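Local coordinates for CELL division control protein 6 (Pyrobaculum aerophilum, PDB 1FNN), which binds ADP and magnesium as a P-loop ATPase of the Cdc6/Cdc18 family and is probably involved in regulating DNA replication, at residues A[48-53]-A[187-192]; A[118-123]-A[153-158]; A[35-40]-A[66-71]. All coordinates share one frame; numbering follows the deposited sequence.

Contact 1 (A[48-53]-A[187-192]); sequences TLLGRP and VIRFSP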
loop_
_atom_site.group_PDB
_atom_site.type_symbol
_atom_site.label_atom_id
_atom_site.label_comp_id
_atom_site.label_asym_id
_atom_site.label_seq_id
_atom_site.Cartn_x
_atom_site.Cartn_y
_atom_site.Cartn_z
ATOM N N THR A 48 9.466 -3.212 16.038
ATOM C CA THR A 48 8.256 -3.775 15.457
ATOM C C THR A 48 7.697 -2.725 14.516
ATOM O O THR A 48 7.662 -1.572 14.962
ATOM C CB THR A 48 7.194 -4.115 16.522
ATOM O OG1 THR A 48 7.720 -5.088 17.414
ATOM C CG2 THR A 48 5.940 -4.689 15.889
ATOM N N LEU A 49 7.477 -3.075 13.262
ATOM C CA LEU A 49 6.942 -2.143 12.280
ATOM C C LEU A 49 5.445 -2.455 12.092
ATOM O O LEU A 49 5.124 -3.631 11.847
ATOM C CB LEU A 49 7.658 -2.300 10.927
ATOM C CG LEU A 49 9.203 -2.288 10.931
ATOM C CD1 LEU A 49 9.695 -2.246 9.482
ATOM C CD2 LEU A 49 9.826 -1.147 11.732
ATOM N N LEU A 50 4.565 -1.468 12.270
ATOM C CA LEU A 50 3.118 -1.780 12.197
ATOM C C LEU A 50 2.442 -0.825 11.234
ATOM O O LEU A 50 2.656 0.388 11.222
ATOM C CB LEU A 50 2.445 -1.629 13.577
ATOM C CG LEU A 50 2.968 -2.498 14.710
ATOM C CD1 LEU A 50 2.258 -2.171 16.043
ATOM C CD2 LEU A 50 2.763 -3.984 14.388
ATOM N N GLY A 51 1.550 -1.397 10.415
ATOM C CA GLY A 51 0.841 -0.583 9.435
ATOM C C GLY A 51 0.079 -1.511 8.504
ATOM O O GLY A 51 0.509 -2.668 8.340
ATOM N N ARG A 52 -0.960 -0.956 7.867
ATOM C CA ARG A 52 -1.741 -1.826 6.960
ATOM C C ARG A 52 -0.901 -2.162 5.716
ATOM O O ARG A 52 0.146 -1.569 5.447
ATOM C CB ARG A 52 -3.032 -1.117 6.535
ATOM C CG ARG A 52 -2.848 0.181 5.767
ATOM C CD ARG A 52 -3.724 0.265 4.523
ATOM N NE ARG A 52 -3.748 -0.994 3.758
ATOM C CZ ARG A 52 -4.561 -1.240 2.751
ATOM N NH1 ARG A 52 -5.412 -0.262 2.423
ATOM N NH2 ARG A 52 -4.580 -2.372 2.063
ATOM N N PRO A 53 -1.457 -2.995 4.849
ATOM C CA PRO A 53 -0.780 -3.372 3.608
ATOM C C PRO A 53 -0.532 -2.162 2.741
ATOM O O PRO A 53 -1.317 -1.210 2.630
ATOM C CB PRO A 53 -1.693 -4.398 2.952
ATOM C CG PRO A 53 -2.495 -4.953 4.088
ATOM C CD PRO A 53 -2.699 -3.791 5.032
ATOM N N VAL A 187 8.383 0.606 18.627
ATOM C CA VAL A 187 7.335 0.391 17.632
ATOM C C VAL A 187 7.336 1.525 16.640
ATOM O O VAL A 187 7.300 2.690 17.026
ATOM C CB VAL A 187 5.914 0.251 18.211
ATOM C CG1 VAL A 187 4.862 0.316 17.108
ATOM C CG2 VAL A 187 5.781 -1.056 18.984
ATOM N N ILE A 188 7.480 1.172 15.360
ATOM C CA ILE A 188 7.500 2.221 14.337
ATOM C C ILE A 188 6.221 2.043 13.502
ATOM O O ILE A 188 5.957 0.911 13.057
ATOM C CB ILE A 188 8.748 2.057 13.448
ATOM C CG1 ILE A 188 10.055 2.141 14.268
ATOM C CG2 ILE A 188 8.728 3.142 12.367
ATOM C CD1 ILE A 188 11.281 1.872 13.360
ATOM N N ARG A 189 5.421 3.093 13.406
ATOM C CA ARG A 189 4.112 3.018 12.796
ATOM C C ARG A 189 4.126 3.672 11.427
ATOM O O ARG A 189 4.796 4.650 11.202
ATOM C CB ARG A 189 3.038 3.772 13.649
ATOM C CG ARG A 189 2.949 3.114 15.036
ATOM C CD ARG A 189 1.766 3.590 15.893
ATOM N NE ARG A 189 1.751 2.822 17.137
ATOM C CZ ARG A 189 1.073 1.691 17.292
ATOM N NH1 ARG A 189 0.354 1.191 16.292
ATOM N NH2 ARG A 189 1.117 1.058 18.459
ATOM N N PHE A 190 3.464 3.008 10.485
ATOM C CA PHE A 190 3.406 3.436 9.092
ATOM C C PHE A 190 1.905 3.677 8.803
ATOM O O PHE A 190 1.167 2.686 8.784
ATOM C CB PHE A 190 3.881 2.277 8.193
ATOM C CG PHE A 190 5.345 1.959 8.389
ATOM C CD1 PHE A 190 5.826 1.412 9.583
ATOM C CD2 PHE A 190 6.217 2.223 7.339
ATOM C CE1 PHE A 190 7.196 1.137 9.706
ATOM C CE2 PHE A 190 7.571 1.950 7.456
ATOM C CZ PHE A 190 8.021 1.416 8.645
ATOM N N SER A 191 1.511 4.931 8.769
ATOM C CA SER A 191 0.063 5.204 8.628
ATOM C C SER A 191 -0.337 5.216 7.160
ATOM O O SER A 191 0.526 5.202 6.285
ATOM C CB SER A 191 -0.207 6.574 9.256
ATOM O OG SER A 191 0.253 7.504 8.285
ATOM N N PRO A 192 -1.613 4.943 6.896
ATOM C CA PRO A 192 -2.121 4.872 5.532
ATOM C C PRO A 192 -1.658 6.134 4.822
ATOM O O PRO A 192 -1.622 7.190 5.471
ATOM C CB PRO A 192 -3.638 4.812 5.721
ATOM C CG PRO A 192 -3.789 4.158 7.074
ATOM C CD PRO A 192 -2.715 4.850 7.911
HETATM O O HOH W 1 -1.496 1.752 8.560
#
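Leu49 and Ile188 lie side by side on neighbouring parallel strands of an AAA+ sheet, pointing the same way, and Leu49 CD2 rests 3.7 Å from Ile188 CD1. Strand 46-50 runs into the P-loop (Walker A) that follows it, and strand 187-189 is the outermost strand beside it. On the face that holds Leu49, the Phe190 ring is slanted across the leucine, CE1 lying 3.7 Å from Leu49 CB; helices 23-38 and 57-68 cover this side. Phe190 also touches Lys57, which binds ADP, so the same ring links the strand pair to the nucleotide site. The other face carries Thr48, Leu50, Val187 and Arg189. Here Leu50 CD1 meets Val187 CG1 at 3.8 Å. The extended Arg189 chain runs beside Leu50 and turns one guanidinium face to Val187 CG1, while its NH2 end is taken by a salt bridge to Asp169. Between the faces, Ile188 N to Thr48 O, Leu50 N to Ile188 O and Phe190 N to Leu50 O form the parallel ladder. The strands diverge after Gly51, and the next link is a water that accepts from Arg52 N at 2.8 Å and donates to Phe190 O at 2.8 Å.

Contact 2 (A[118-123]-A[153-158]); sequences EHLRER and DKLGAF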
loop_
_atom_site.group_PDB
_atom_site.type_symbol
_atom_site.label_atom_id
_atom_site.label_comp_id
_atom_site.label_asym_id
_atom_site.label_seq_id
_atom_site.Cartn_x
_atom_site.Cartn_y
_atom_site.Cartn_z
ATOM N N GLU A 118 25.301 -22.314 17.793
ATOM C CA GLU A 118 26.712 -22.720 17.607
ATOM C C GLU A 118 27.368 -22.044 16.416
ATOM O O GLU A 118 28.486 -21.464 16.443
ATOM C CB GLU A 118 26.712 -24.257 17.404
ATOM C CG GLU A 118 28.128 -24.772 17.103
ATOM C CD GLU A 118 28.061 -26.160 16.487
ATOM O OE1 GLU A 118 27.473 -27.069 17.104
ATOM O OE2 GLU A 118 28.593 -26.364 15.377
ATOM N N HIS A 119 26.647 -22.055 15.287
ATOM C CA HIS A 119 27.209 -21.404 14.086
ATOM C C HIS A 119 27.408 -19.913 14.291
ATOM O O HIS A 119 28.485 -19.385 13.971
ATOM C CB HIS A 119 26.337 -21.701 12.862
ATOM C CG HIS A 119 26.720 -22.957 12.140
ATOM N ND1 HIS A 119 27.492 -22.937 10.991
ATOM C CD2 HIS A 119 26.438 -24.262 12.406
ATOM C CE1 HIS A 119 27.666 -24.187 10.583
ATOM N NE2 HIS A 119 27.041 -25.004 11.419
ATOM N N LEU A 120 26.437 -19.209 14.910
ATOM C CA LEU A 120 26.595 -17.757 15.131
ATOM C C LEU A 120 27.803 -17.444 16.001
ATOM O O LEU A 120 28.622 -16.560 15.782
ATOM C CB LEU A 120 25.312 -17.206 15.787
ATOM C CG LEU A 120 24.046 -17.113 14.916
ATOM C CD1 LEU A 120 22.843 -16.684 15.764
ATOM C CD2 LEU A 120 24.242 -16.167 13.730
ATOM N N ARG A 121 27.962 -18.258 17.052
ATOM C CA ARG A 121 29.072 -18.150 17.989
ATOM C C ARG A 121 30.408 -18.578 17.406
ATOM O O ARG A 121 31.341 -17.764 17.369
ATOM C CB ARG A 121 28.792 -19.023 19.223
ATOM C CG ARG A 121 29.931 -19.004 20.236
ATOM C CD ARG A 121 29.560 -19.803 21.489
ATOM N NE ARG A 121 30.401 -19.331 22.577
ATOM C CZ ARG A 121 30.094 -19.207 23.857
ATOM N NH1 ARG A 121 28.899 -19.523 24.333
ATOM N NH2 ARG A 121 31.037 -18.749 24.676
ATOM N N GLU A 122 30.485 -19.785 16.849
ATOM C CA GLU A 122 31.789 -20.286 16.385
ATOM C C GLU A 122 32.306 -19.637 15.131
ATOM O O GLU A 122 33.503 -19.680 14.815
ATOM C CB GLU A 122 31.665 -21.810 16.180
ATOM C CG GLU A 122 31.236 -22.524 17.463
ATOM C CD GLU A 122 32.032 -22.149 18.699
ATOM O OE1 GLU A 122 33.128 -21.562 18.550
ATOM O OE2 GLU A 122 31.577 -22.432 19.831
ATOM N N ARG A 123 31.394 -19.067 14.326
ATOM C CA ARG A 123 31.831 -18.374 13.111
ATOM C C ARG A 123 31.849 -16.877 13.399
ATOM O O ARG A 123 32.116 -16.116 12.476
ATOM C CB ARG A 123 30.941 -18.772 11.934
ATOM C CG ARG A 123 31.219 -20.164 11.361
ATOM C CD ARG A 123 30.096 -20.722 10.512
ATOM N NE ARG A 123 29.697 -19.870 9.397
ATOM C CZ ARG A 123 28.538 -19.881 8.773
ATOM N NH1 ARG A 123 28.342 -19.022 7.764
ATOM N NH2 ARG A 123 27.552 -20.705 9.105
ATOM N N ASP A 153 25.063 -14.807 26.534
ATOM C CA ASP A 153 26.122 -15.660 27.069
ATOM C C ASP A 153 26.241 -16.931 26.243
ATOM O O ASP A 153 27.371 -17.296 25.919
ATOM C CB ASP A 153 25.949 -16.014 28.550
ATOM C CG ASP A 153 26.068 -14.768 29.406
ATOM O OD1 ASP A 153 26.914 -13.899 29.106
ATOM O OD2 ASP A 153 25.309 -14.660 30.379
ATOM N N LYS A 154 25.109 -17.474 25.808
ATOM C CA LYS A 154 25.160 -18.609 24.887
ATOM C C LYS A 154 25.642 -18.174 23.509
ATOM O O LYS A 154 26.445 -18.871 22.886
ATOM C CB LYS A 154 23.799 -19.261 24.753
ATOM C CG LYS A 154 23.341 -20.080 25.944
ATOM C CD LYS A 154 21.841 -20.345 25.834
ATOM C CE LYS A 154 21.374 -21.240 26.972
ATOM N NZ LYS A 154 21.879 -20.762 28.293
ATOM N N LEU A 155 25.262 -16.959 23.067
ATOM C CA LEU A 155 25.720 -16.523 21.743
ATOM C C LEU A 155 27.176 -16.097 21.741
ATOM O O LEU A 155 27.846 -16.176 20.697
ATOM C CB LEU A 155 24.798 -15.399 21.253
ATOM C CG LEU A 155 23.410 -15.898 20.848
ATOM C CD1 LEU A 155 22.403 -14.748 20.859
ATOM C CD2 LEU A 155 23.485 -16.547 19.461
ATOM N N GLY A 156 27.644 -15.508 22.853
ATOM C CA GLY A 156 28.976 -14.924 22.895
ATOM C C GLY A 156 28.977 -13.411 22.777
ATOM O O GLY A 156 29.967 -12.727 23.062
ATOM N N ALA A 157 27.863 -12.864 22.284
ATOM C CA ALA A 157 27.700 -11.424 22.130
ATOM C C ALA A 157 26.225 -11.158 21.866
ATOM O O ALA A 157 25.470 -12.145 21.807
ATOM C CB ALA A 157 28.529 -10.887 20.970
ATOM N N PHE A 158 25.802 -9.897 21.730
ATOM C CA PHE A 158 24.362 -9.748 21.321
ATOM C C PHE A 158 24.437 -9.899 19.803
ATOM O O PHE A 158 24.631 -8.902 19.097
ATOM C CB PHE A 158 23.882 -8.394 21.817
ATOM C CG PHE A 158 23.541 -8.417 23.284
ATOM C CD1 PHE A 158 24.359 -7.788 24.197
ATOM C CD2 PHE A 158 22.403 -9.071 23.723
ATOM C CE1 PHE A 158 24.059 -7.798 25.555
ATOM C CE2 PHE A 158 22.105 -9.083 25.072
ATOM C CZ PHE A 158 22.927 -8.451 25.987
#
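Arg121 reaches from helix 109-122 to the C-terminal end of the short helix 152-155, where the backbone carbonyls of Asp153, Lys154 and Leu155 gather round it; both helices belong to the AAA domain, away from its annotated sites. The polar part of this contact is modest. Arg121 NH1 gives a weak hydrogen bond to Lys154 O, 2.9 Å long and bent to 130° at the hydrogen, and the same nitrogen stands 3.1 Å from Asp153 O. Leu155 O is hydrogen-bonded to Arg159 NE, not to Arg121. Van der Waals contact runs along the rest of the side chain. With CG anti to the backbone N (chi1 178°) and the chain extended from CG to NE, the methylenes pass beside the helix end: Arg121 CB lies 3.3 Å from Leu155 O, and Arg121 CD 3.5 Å from Lys154 O. Over one face of the guanidinium lies the N of Gly156, the first residue past the helix, with positive phi (102°). The apolar part is a single leucine pair on the buried side. Leu120 and Leu155 lie side by side and point the same way, Leu120 CD1 meeting Leu155 CD2 at 3.8 Å. The cationic group may modestly complement the carbonyl end of this short helix, even where the individual bond is weak.

Contact 3 (A[35-40]-A[66-71]); sequences NWLRNP and ELYKDK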
loop_
_atom_site.group_PDB
_atom_site.type_symbol
_atom_site.label_atom_id
_atom_site.label_comp_id
_atom_site.label_asym_id
_atom_site.label_seq_id
_atom_site.Cartn_x
_atom_site.Cartn_y
_atom_site.Cartn_z
ATOM N N ASN A 35 23.955 2.111 15.107
ATOM C CA ASN A 35 25.145 1.894 15.938
ATOM C C ASN A 35 25.522 0.412 15.951
ATOM O O ASN A 35 26.694 0.055 15.878
ATOM C CB ASN A 35 24.923 2.396 17.366
ATOM C CG ASN A 35 25.026 3.915 17.445
ATOM O OD1 ASN A 35 25.596 4.554 16.557
ATOM N ND2 ASN A 35 24.469 4.483 18.513
ATOM N N TRP A 36 24.528 -0.445 16.166
ATOM C CA TRP A 36 24.777 -1.884 16.172
ATOM C C TRP A 36 25.282 -2.395 14.824
ATOM O O TRP A 36 26.254 -3.166 14.836
ATOM C CB TRP A 36 23.572 -2.657 16.599
ATOM C CG TRP A 36 23.655 -4.138 16.828
ATOM C CD1 TRP A 36 23.863 -4.738 18.024
ATOM C CD2 TRP A 36 23.533 -5.213 15.873
ATOM N NE1 TRP A 36 23.879 -6.102 17.874
ATOM C CE2 TRP A 36 23.682 -6.427 16.576
ATOM C CE3 TRP A 36 23.313 -5.250 14.493
ATOM C CZ2 TRP A 36 23.619 -7.676 15.965
ATOM C CZ3 TRP A 36 23.251 -6.496 13.884
ATOM C CH2 TRP A 36 23.400 -7.674 14.594
ATOM N N LEU A 37 24.750 -1.874 13.703
ATOM C CA LEU A 37 25.292 -2.328 12.409
ATOM C C LEU A 37 26.758 -1.922 12.221
ATOM O O LEU A 37 27.562 -2.628 11.563
ATOM C CB LEU A 37 24.399 -1.766 11.292
ATOM C CG LEU A 37 23.001 -2.452 11.232
ATOM C CD1 LEU A 37 22.114 -1.709 10.217
ATOM C CD2 LEU A 37 23.172 -3.913 10.833
ATOM N N ARG A 38 27.098 -0.724 12.695
ATOM C CA ARG A 38 28.507 -0.265 12.576
ATOM C C ARG A 38 29.420 -1.080 13.493
ATOM O O ARG A 38 30.585 -1.308 13.151
ATOM C CB ARG A 38 28.619 1.229 12.847
ATOM C CG ARG A 38 28.134 2.135 11.714
ATOM C CD ARG A 38 28.378 3.621 12.054
ATOM N NE ARG A 38 27.363 4.025 13.063
ATOM C CZ ARG A 38 26.153 4.468 12.687
ATOM N NH1 ARG A 38 25.815 4.570 11.409
ATOM N NH2 ARG A 38 25.244 4.828 13.591
ATOM N N ASN A 39 29.010 -1.437 14.698
ATOM C CA ASN A 39 29.755 -2.172 15.690
ATOM C C ASN A 39 28.857 -3.092 16.489
ATOM O O ASN A 39 28.503 -2.900 17.668
ATOM C CB ASN A 39 30.463 -1.272 16.721
ATOM C CG ASN A 39 31.509 -0.344 16.149
ATOM O OD1 ASN A 39 32.477 -0.777 15.513
ATOM N ND2 ASN A 39 31.324 0.955 16.367
ATOM N N PRO A 40 28.526 -4.255 15.931
ATOM C CA PRO A 40 27.565 -5.159 16.506
ATOM C C PRO A 40 27.983 -5.928 17.737
ATOM O O PRO A 40 29.157 -6.243 17.938
ATOM C CB PRO A 40 27.308 -6.209 15.407
ATOM C CG PRO A 40 28.539 -6.130 14.545
ATOM C CD PRO A 40 28.923 -4.665 14.554
ATOM N N GLU A 66 19.972 -1.252 2.340
ATOM C CA GLU A 66 20.679 -0.727 1.204
ATOM C C GLU A 66 21.678 0.340 1.683
ATOM O O GLU A 66 22.832 0.304 1.212
ATOM C CB GLU A 66 19.713 -0.132 0.180
ATOM C CG GLU A 66 20.290 0.415 -1.111
ATOM C CD GLU A 66 19.083 1.050 -1.844
ATOM O OE1 GLU A 66 18.179 0.341 -2.303
ATOM O OE2 GLU A 66 19.115 2.269 -1.916
ATOM N N LEU A 67 21.322 1.142 2.675
ATOM C CA LEU A 67 22.247 2.171 3.133
ATOM C C LEU A 67 23.408 1.607 3.960
ATOM O O LEU A 67 24.378 2.316 4.179
ATOM C CB LEU A 67 21.484 3.191 3.967
ATOM C CG LEU A 67 20.399 3.959 3.197
ATOM C CD1 LEU A 67 19.543 4.808 4.120
ATOM C CD2 LEU A 67 21.023 4.801 2.087
ATOM N N TYR A 68 23.245 0.441 4.573
ATOM C CA TYR A 68 24.229 -0.120 5.483
ATOM C C TYR A 68 24.978 -1.321 4.927
ATOM O O TYR A 68 25.997 -1.717 5.496
ATOM C CB TYR A 68 23.549 -0.584 6.784
ATOM C CG TYR A 68 23.445 0.608 7.719
ATOM C CD1 TYR A 68 24.503 0.937 8.552
ATOM C CD2 TYR A 68 22.298 1.396 7.754
ATOM C CE1 TYR A 68 24.436 2.021 9.412
ATOM C CE2 TYR A 68 22.211 2.491 8.606
ATOM C CZ TYR A 68 23.278 2.793 9.428
ATOM O OH TYR A 68 23.199 3.872 10.275
ATOM N N LYS A 69 24.580 -1.802 3.777
ATOM C CA LYS A 69 24.992 -3.033 3.139
ATOM C C LYS A 69 26.538 -3.133 3.051
ATOM O O LYS A 69 27.131 -4.180 3.315
ATOM C CB LYS A 69 24.535 -2.919 1.674
ATOM C CG LYS A 69 23.736 -4.004 1.054
ATOM C CD LYS A 69 23.619 -3.930 -0.452
ATOM C CE LYS A 69 23.552 -2.561 -1.084
ATOM N NZ LYS A 69 23.502 -2.681 -2.573
ATOM N N ASP A 70 27.169 -2.028 2.702
ATOM C CA ASP A 70 28.631 -2.097 2.510
ATOM C C ASP A 70 29.404 -1.629 3.720
ATOM O O ASP A 70 30.599 -1.373 3.613
ATOM C CB ASP A 70 28.974 -1.293 1.242
ATOM C CG ASP A 70 28.358 -2.017 0.047
ATOM O OD1 ASP A 70 28.597 -3.232 -0.079
ATOM O OD2 ASP A 70 27.645 -1.379 -0.748
ATOM N N LYS A 71 28.718 -1.299 4.815
ATOM C CA LYS A 71 29.266 -0.690 5.999
ATOM C C LYS A 71 29.039 -1.532 7.244
ATOM O O LYS A 71 29.094 -1.009 8.365
ATOM C CB LYS A 71 28.591 0.667 6.273
ATOM C CG LYS A 71 28.337 1.522 5.066
ATOM C CD LYS A 71 28.229 3.009 5.306
ATOM C CE LYS A 71 27.304 3.391 6.434
ATOM N NZ LYS A 71 26.009 2.665 6.398
#
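Tyr68, near the end of helix 57-68, meets Leu37 and Arg38 of helix 23-38 along its whole length. Its CB starts the contact, 3.9 Å from Leu37 CD1. With CG anti to the carbonyl carbon (chi1 -85°), Tyr68 CG comes to 3.7 Å from Leu37 CD1. Leu37 crosses the tyrosine at about a right angle and sets CD1 over one ring face in a CH-pi contact, 4.0 Å from the centroid and nearer the CB side of the ring. Tyr68 CD1 also has Leu37 CB at 3.9 Å. The opposite face carries Lys71 NZ, offset toward the rim; this amine bonds Leu67 O, and Lys71 closes the type I turn that begins at Tyr68. Farther out, Tyr68 CE1 is 3.5 Å from Arg38 NH1, which lies at the ring edge. At the tip, Tyr68 OH receives a 2.9 Å hydrogen bond from Arg38 NH1, bent to 131°, and is also hydrogen-bonded to Asp30 OD1. A nearly straight bond from Arg38 NH2 to Asn35 OD1 steadies the guanidinium, the plane of which stands 46° from the ring. A tyrosine of one helix with a leucine of the other over its face and an arginine at its edge and hydroxyl is plain interhelical packing: it joins the helix that begins in the P-loop of the AAA+ domain to the helix preceding the first sheet strand.

Overall arrangement
All three contacts belong to the AAA+ part of the chain, built round a five-stranded parallel sheet. Along the sequence, contact 3 closes before contact 2 opens, and contact 2 is nested within the loop that contact 1 closes; contacts 1 and 3 interlock, because strand 46-50 lies between helices 23-38 and 57-68. Contact 1 joins two strands next to the nucleotide site, whereas the other two lie away from it, their centres about 23 Å (contact 3) and 31 Å (contact 2) from its own. Contacts 2 and 3 are about 19 Å apart between centres yet touch, through a probable hydrogen bond from Trp36 NE1 to Phe158 O. The end of helix 23-38 is thus tied to the segment that follows helix 152-155.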